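Local coordinates for protein catalase (PDB 2J2M) that catalyses the breakdown of hydrogen peroxide to water and molecular oxygen at a heme iron, working as a tetramer, at residues 323-328 with 401-406; 461-466 with 472-477. All blocks are in the same frame, centred on the assembly; numbering follows the deposited sequence.

Coming from the N terminus, the chain first builds the antiparallel sheet and only then reaches contact 1. There strand 324-326, on the margin of that sheet, is met by residues 401-406 after a 72-residue excursion that includes helix 330-346 and otherwise runs mostly as loop. Contact 2 follows after this loop has closed. It spans just five residues and folds helix 468-477 back beside helix 453-466. The two loops are therefore in series and neither nest nor cross. The centres of the two contacts lie about 40 Å apart, with about 24 Å between nearest atoms: contact 1 ties the sheet to the wrapping segment at the subunit interfaces, contact 2 joins the last two helices, whose Phe463 also packs on helix 174-180.

Contact 1 of 2, residues 323-328 with 401-406; sequences GMLPSE and DTQPLH
Gln403, whose CG packs on Leu325 CD1, gives its OE1 to a hydrogen bond with Lys202 NZ, and the same ammonium nitrogen takes a salt bridge from Glu328 OE2, while Glu328 OE1 is bonded to the hydroxyl of Tyr212. The lysine is thus a polar link between 323-328 and 401-406, which share no direct hydrogen bond, and both oxygens of the buried Glu328 have partners. Glu328 OE2 also comes to 4.4 Å from the carbonyl O of Pro404, with no bond between them.

The closest direct touching is done by Leu325. Its CD1 methyl approaches Gln403 from the opposite direction and rests on the CG methylene, 4.1 Å away, while the carboxylate of Asp401 crosses it at an angle, with OD2 4.0 Å from the same CD1. The bend of Gln403 at its second torsion (chi2 -61°) turns the amide alongside the methyl, toward Asp401; NE2 then lies 4.2 Å from Leu325 CD1. From there NE2 makes a weak bond to Asp401 OD2, 3.5 Å long with an N-H...O angle of 142°. Amide and carboxylate therefore lie side by side along one flank of the methyl, joined only weakly.

The backbones run within 17° of the same direction but do not pair, Leu325 CA standing 9.4 Å from Asp401 CA. Each strand is hydrogen-bonded elsewhere: 324-326 runs antiparallel to strand 201-204, and Gln403 and Pro404 join an antiparallel ladder with a strand of the second subunit, while Arg23 of the third subunit holds the Asp401 carbonyl. Pro326 packs against Leu332 and Leu336 of helix 330-346, which follows strand 324-326 in the chain.

Contact 2 of 2, residues 461-466 with 472-477; sequences CNFYRA and EKLSEA
Phe463 and Leu474 both carry CG beside the backbone N (chi1 -73° and -78°), and this sends the aromatic ring and the CD1 methyl of Leu474 into the same seam between the helices. Tyr464, one residue on, swings the other way: its CG is anti to the backbone N (chi1 -175°), and the ring leans across toward Glu472.

In the buried pair a single methyl does the work. Leu474 CD1 sits obliquely at the root of the phenylalanine, 3.7 Å from Phe463 CB and likewise 3.7 Å from ring atom CD1, so it wedges against the bend between main chain and ring. Nearer the surface, the CG methylene of Glu472 abuts the tyrosine edge, close to the ring plane, 4.0 Å from Tyr464 CE1. Beyond CG the glutamate chain is extended, so the aliphatic part makes the contact and the carboxylate is carried past it. No hydrogen bond joins the two segments.

Leu177 and Met178 of helix 174-180 and Leu443 of helix 433-447 close around Phe463, and Leu440 meets Leu474. Such packing of consecutive helices through a very short turn fits the small all-helical C-terminal domain known from many heme catalases.

Contact 1 of 2, residues 323-328 with 401-406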
# COMPACT_ATOMS: atom_id res chain seq x y z
N GLY A 323 -12.78 29.93 -14.11
CA GLY A 323 -13.42 30.25 -15.37
C GLY A 323 -14.14 29.01 -15.89
O GLY A 323 -14.87 29.06 -16.88
N MET A 324 -13.92 27.89 -15.19
CA MET A 324 -14.45 26.59 -15.60
C MET A 324 -15.09 25.90 -14.43
O MET A 324 -14.53 25.90 -13.33
CB MET A 324 -13.32 25.71 -16.14
CG MET A 324 -12.80 26.14 -17.50
SD MET A 324 -11.51 25.00 -18.01
CE MET A 324 -10.99 25.77 -19.57
N LEU A 325 -16.27 25.32 -14.66
CA LEU A 325 -16.99 24.57 -13.63
C LEU A 325 -17.63 23.32 -14.23
O LEU A 325 -17.90 23.28 -15.42
CB LEU A 325 -18.06 25.46 -12.94
CG LEU A 325 -17.65 26.54 -11.90
CD1 LEU A 325 -18.85 27.33 -11.46
CD2 LEU A 325 -17.03 25.90 -10.66
N PRO A 326 -17.87 22.27 -13.41
CA PRO A 326 -18.57 21.12 -13.97
C PRO A 326 -20.06 21.39 -14.19
O PRO A 326 -20.65 22.21 -13.49
CB PRO A 326 -18.38 20.04 -12.91
CG PRO A 326 -18.22 20.81 -11.62
CD PRO A 326 -17.50 22.08 -11.99
N SER A 327 -20.65 20.70 -15.17
CA SER A 327 -22.09 20.71 -15.28
C SER A 327 -22.74 19.70 -14.33
O SER A 327 -22.07 18.79 -13.82
CB SER A 327 -22.52 20.44 -16.71
OG SER A 327 -22.29 19.08 -17.05
N GLU A 328 -24.04 19.87 -14.13
CA GLU A 328 -24.89 18.97 -13.35
C GLU A 328 -25.02 17.55 -13.97
O GLU A 328 -25.48 16.62 -13.31
CB GLU A 328 -26.27 19.61 -13.16
CG GLU A 328 -26.29 21.00 -12.46
CD GLU A 328 -26.28 22.22 -13.43
OE1 GLU A 328 -25.91 22.08 -14.63
OE2 GLU A 328 -26.64 23.32 -12.98
N ASP A 401 -18.12 31.07 -8.28
CA ASP A 401 -19.42 31.71 -8.10
C ASP A 401 -20.54 30.72 -7.85
O ASP A 401 -20.44 29.53 -8.21
CB ASP A 401 -19.76 32.69 -9.22
CG ASP A 401 -19.22 32.25 -10.54
OD1 ASP A 401 -18.34 32.98 -11.08
OD2 ASP A 401 -19.68 31.18 -11.02
N THR A 402 -21.57 31.22 -7.16
CA THR A 402 -22.81 30.48 -6.96
C THR A 402 -23.39 30.05 -8.31
O THR A 402 -23.22 30.72 -9.32
CB THR A 402 -23.85 31.33 -6.18
OG1 THR A 402 -24.22 32.46 -6.98
CG2 THR A 402 -23.30 31.83 -4.88
N GLN A 403 -24.08 28.91 -8.33
CA GLN A 403 -24.81 28.47 -9.52
C GLN A 403 -26.27 28.24 -9.11
O GLN A 403 -26.55 28.11 -7.93
CB GLN A 403 -24.16 27.21 -10.07
CG GLN A 403 -22.88 27.44 -10.88
CD GLN A 403 -23.13 28.29 -12.12
OE1 GLN A 403 -24.00 27.97 -12.96
NE2 GLN A 403 -22.39 29.40 -12.22
N PRO A 404 -27.21 28.19 -10.08
CA PRO A 404 -28.62 28.06 -9.70
C PRO A 404 -29.04 26.66 -9.29
O PRO A 404 -28.46 25.68 -9.74
CB PRO A 404 -29.40 28.44 -10.98
CG PRO A 404 -28.37 28.79 -12.02
CD PRO A 404 -27.04 28.27 -11.55
N LEU A 405 -30.05 26.60 -8.42
CA LEU A 405 -30.76 25.36 -8.11
C LEU A 405 -32.20 25.53 -8.55
O LEU A 405 -32.80 26.58 -8.29
CB LEU A 405 -30.77 25.10 -6.62
CG LEU A 405 -29.53 24.56 -5.95
CD1 LEU A 405 -29.89 24.28 -4.51
CD2 LEU A 405 -29.06 23.31 -6.69
N HIS A 406 -32.75 24.49 -9.17
CA HIS A 406 -34.06 24.57 -9.80
C HIS A 406 -35.11 23.58 -9.24
O HIS A 406 -36.12 23.33 -9.87
CB HIS A 406 -33.92 24.35 -11.31
CG HIS A 406 -32.98 25.31 -11.98
ND1 HIS A 406 -33.25 26.66 -12.10
CD2 HIS A 406 -31.78 25.11 -12.58
CE1 HIS A 406 -32.26 27.26 -12.75
NE2 HIS A 406 -31.35 26.34 -13.04

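Contact 2 of 2, residues 461-466 with 472-477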
# COMPACT_ATOMS: atom_id res chain seq x y z
N CYS A 461 -35.18 -4.93 -30.92
CA CYS A 461 -36.26 -4.01 -30.55
C CYS A 461 -35.76 -2.61 -30.20
O CYS A 461 -36.34 -1.63 -30.68
CB CYS A 461 -37.14 -4.59 -29.43
SG CYS A 461 -38.18 -5.97 -30.03
N ASN A 462 -34.71 -2.50 -29.40
CA ASN A 462 -34.11 -1.21 -29.07
C ASN A 462 -33.67 -0.47 -30.34
O ASN A 462 -34.01 0.69 -30.53
CB ASN A 462 -32.95 -1.35 -28.07
CG ASN A 462 -33.41 -1.76 -26.67
OD1 ASN A 462 -34.60 -1.72 -26.36
ND2 ASN A 462 -32.48 -2.17 -25.83
N PHE A 463 -32.92 -1.14 -31.21
CA PHE A 463 -32.56 -0.56 -32.50
C PHE A 463 -33.78 -0.21 -33.40
O PHE A 463 -33.79 0.85 -34.06
CB PHE A 463 -31.56 -1.46 -33.23
CG PHE A 463 -30.17 -1.43 -32.63
CD1 PHE A 463 -29.62 -2.57 -32.05
CD2 PHE A 463 -29.43 -0.24 -32.61
CE1 PHE A 463 -28.33 -2.54 -31.46
CE2 PHE A 463 -28.14 -0.19 -32.04
CZ PHE A 463 -27.59 -1.34 -31.45
N TYR A 464 -34.79 -1.08 -33.40
CA TYR A 464 -36.01 -0.85 -34.20
C TYR A 464 -36.67 0.48 -33.83
O TYR A 464 -36.99 1.27 -34.70
CB TYR A 464 -37.01 -2.01 -34.05
CG TYR A 464 -38.23 -1.86 -34.96
CD1 TYR A 464 -38.24 -2.45 -36.23
CD2 TYR A 464 -39.34 -1.11 -34.57
CE1 TYR A 464 -39.33 -2.32 -37.07
CE2 TYR A 464 -40.43 -0.96 -35.40
CZ TYR A 464 -40.42 -1.57 -36.65
OH TYR A 464 -41.51 -1.44 -37.49
N ARG A 465 -36.85 0.73 -32.53
CA ARG A 465 -37.43 1.98 -32.01
C ARG A 465 -36.67 3.23 -32.43
O ARG A 465 -37.25 4.31 -32.52
CB ARG A 465 -37.45 1.94 -30.49
CG ARG A 465 -38.40 0.95 -29.92
CD ARG A 465 -38.31 1.01 -28.42
NE ARG A 465 -38.87 -0.18 -27.80
CZ ARG A 465 -39.42 -0.20 -26.59
NH1 ARG A 465 -39.50 0.92 -25.87
NH2 ARG A 465 -39.91 -1.34 -26.10
N ALA A 466 -35.37 3.07 -32.64
CA ALA A 466 -34.51 4.14 -33.10
C ALA A 466 -34.72 4.36 -34.59
O ALA A 466 -34.96 5.48 -35.04
CB ALA A 466 -33.05 3.81 -32.79
N GLU A 472 -35.42 -3.84 -38.90
CA GLU A 472 -35.84 -4.86 -39.88
C GLU A 472 -34.65 -5.63 -40.47
O GLU A 472 -34.69 -6.86 -40.59
CB GLU A 472 -36.66 -4.23 -41.00
CG GLU A 472 -38.06 -3.77 -40.61
CD GLU A 472 -38.69 -2.88 -41.69
OE1 GLU A 472 -39.89 -2.51 -41.54
OE2 GLU A 472 -37.98 -2.55 -42.69
N LYS A 473 -33.60 -4.90 -40.85
CA LYS A 473 -32.39 -5.54 -41.39
C LYS A 473 -31.73 -6.48 -40.38
O LYS A 473 -31.38 -7.60 -40.72
CB LYS A 473 -31.41 -4.49 -41.89
CG LYS A 473 -31.90 -3.78 -43.13
CD LYS A 473 -31.23 -2.45 -43.34
CE LYS A 473 -31.44 -1.98 -44.79
NZ LYS A 473 -30.69 -0.72 -45.13
N LEU A 474 -31.61 -6.02 -39.14
CA LEU A 474 -31.06 -6.84 -38.06
C LEU A 474 -31.90 -8.09 -37.83
O LEU A 474 -31.37 -9.18 -37.64
CB LEU A 474 -30.96 -6.02 -36.76
CG LEU A 474 -29.82 -5.01 -36.56
CD1 LEU A 474 -30.07 -4.19 -35.30
CD2 LEU A 474 -28.47 -5.71 -36.45
N SER A 475 -33.22 -7.92 -37.86
CA SER A 475 -34.19 -9.00 -37.73
C SER A 475 -34.01 -10.07 -38.81
O SER A 475 -34.04 -11.26 -38.51
CB SER A 475 -35.61 -8.43 -37.81
OG SER A 475 -36.57 -9.46 -37.90
N GLU A 476 -33.82 -9.64 -40.05
CA GLU A 476 -33.62 -10.54 -41.18
C GLU A 476 -32.30 -11.28 -41.07
O GLU A 476 -32.27 -12.51 -41.20
CB GLU A 476 -33.70 -9.80 -42.52
CG GLU A 476 -35.14 -9.47 -42.98
CD GLU A 476 -35.30 -9.58 -44.50
OE1 GLU A 476 -35.99 -8.72 -45.11
OE2 GLU A 476 -34.73 -10.54 -45.08
N ALA A 477 -31.23 -10.54 -40.80
CA ALA A 477 -29.89 -11.11 -40.71
C ALA A 477 -29.73 -12.08 -39.54
O ALA A 477 -28.82 -12.90 -39.55
CB ALA A 477 -28.83 -10.00 -40.68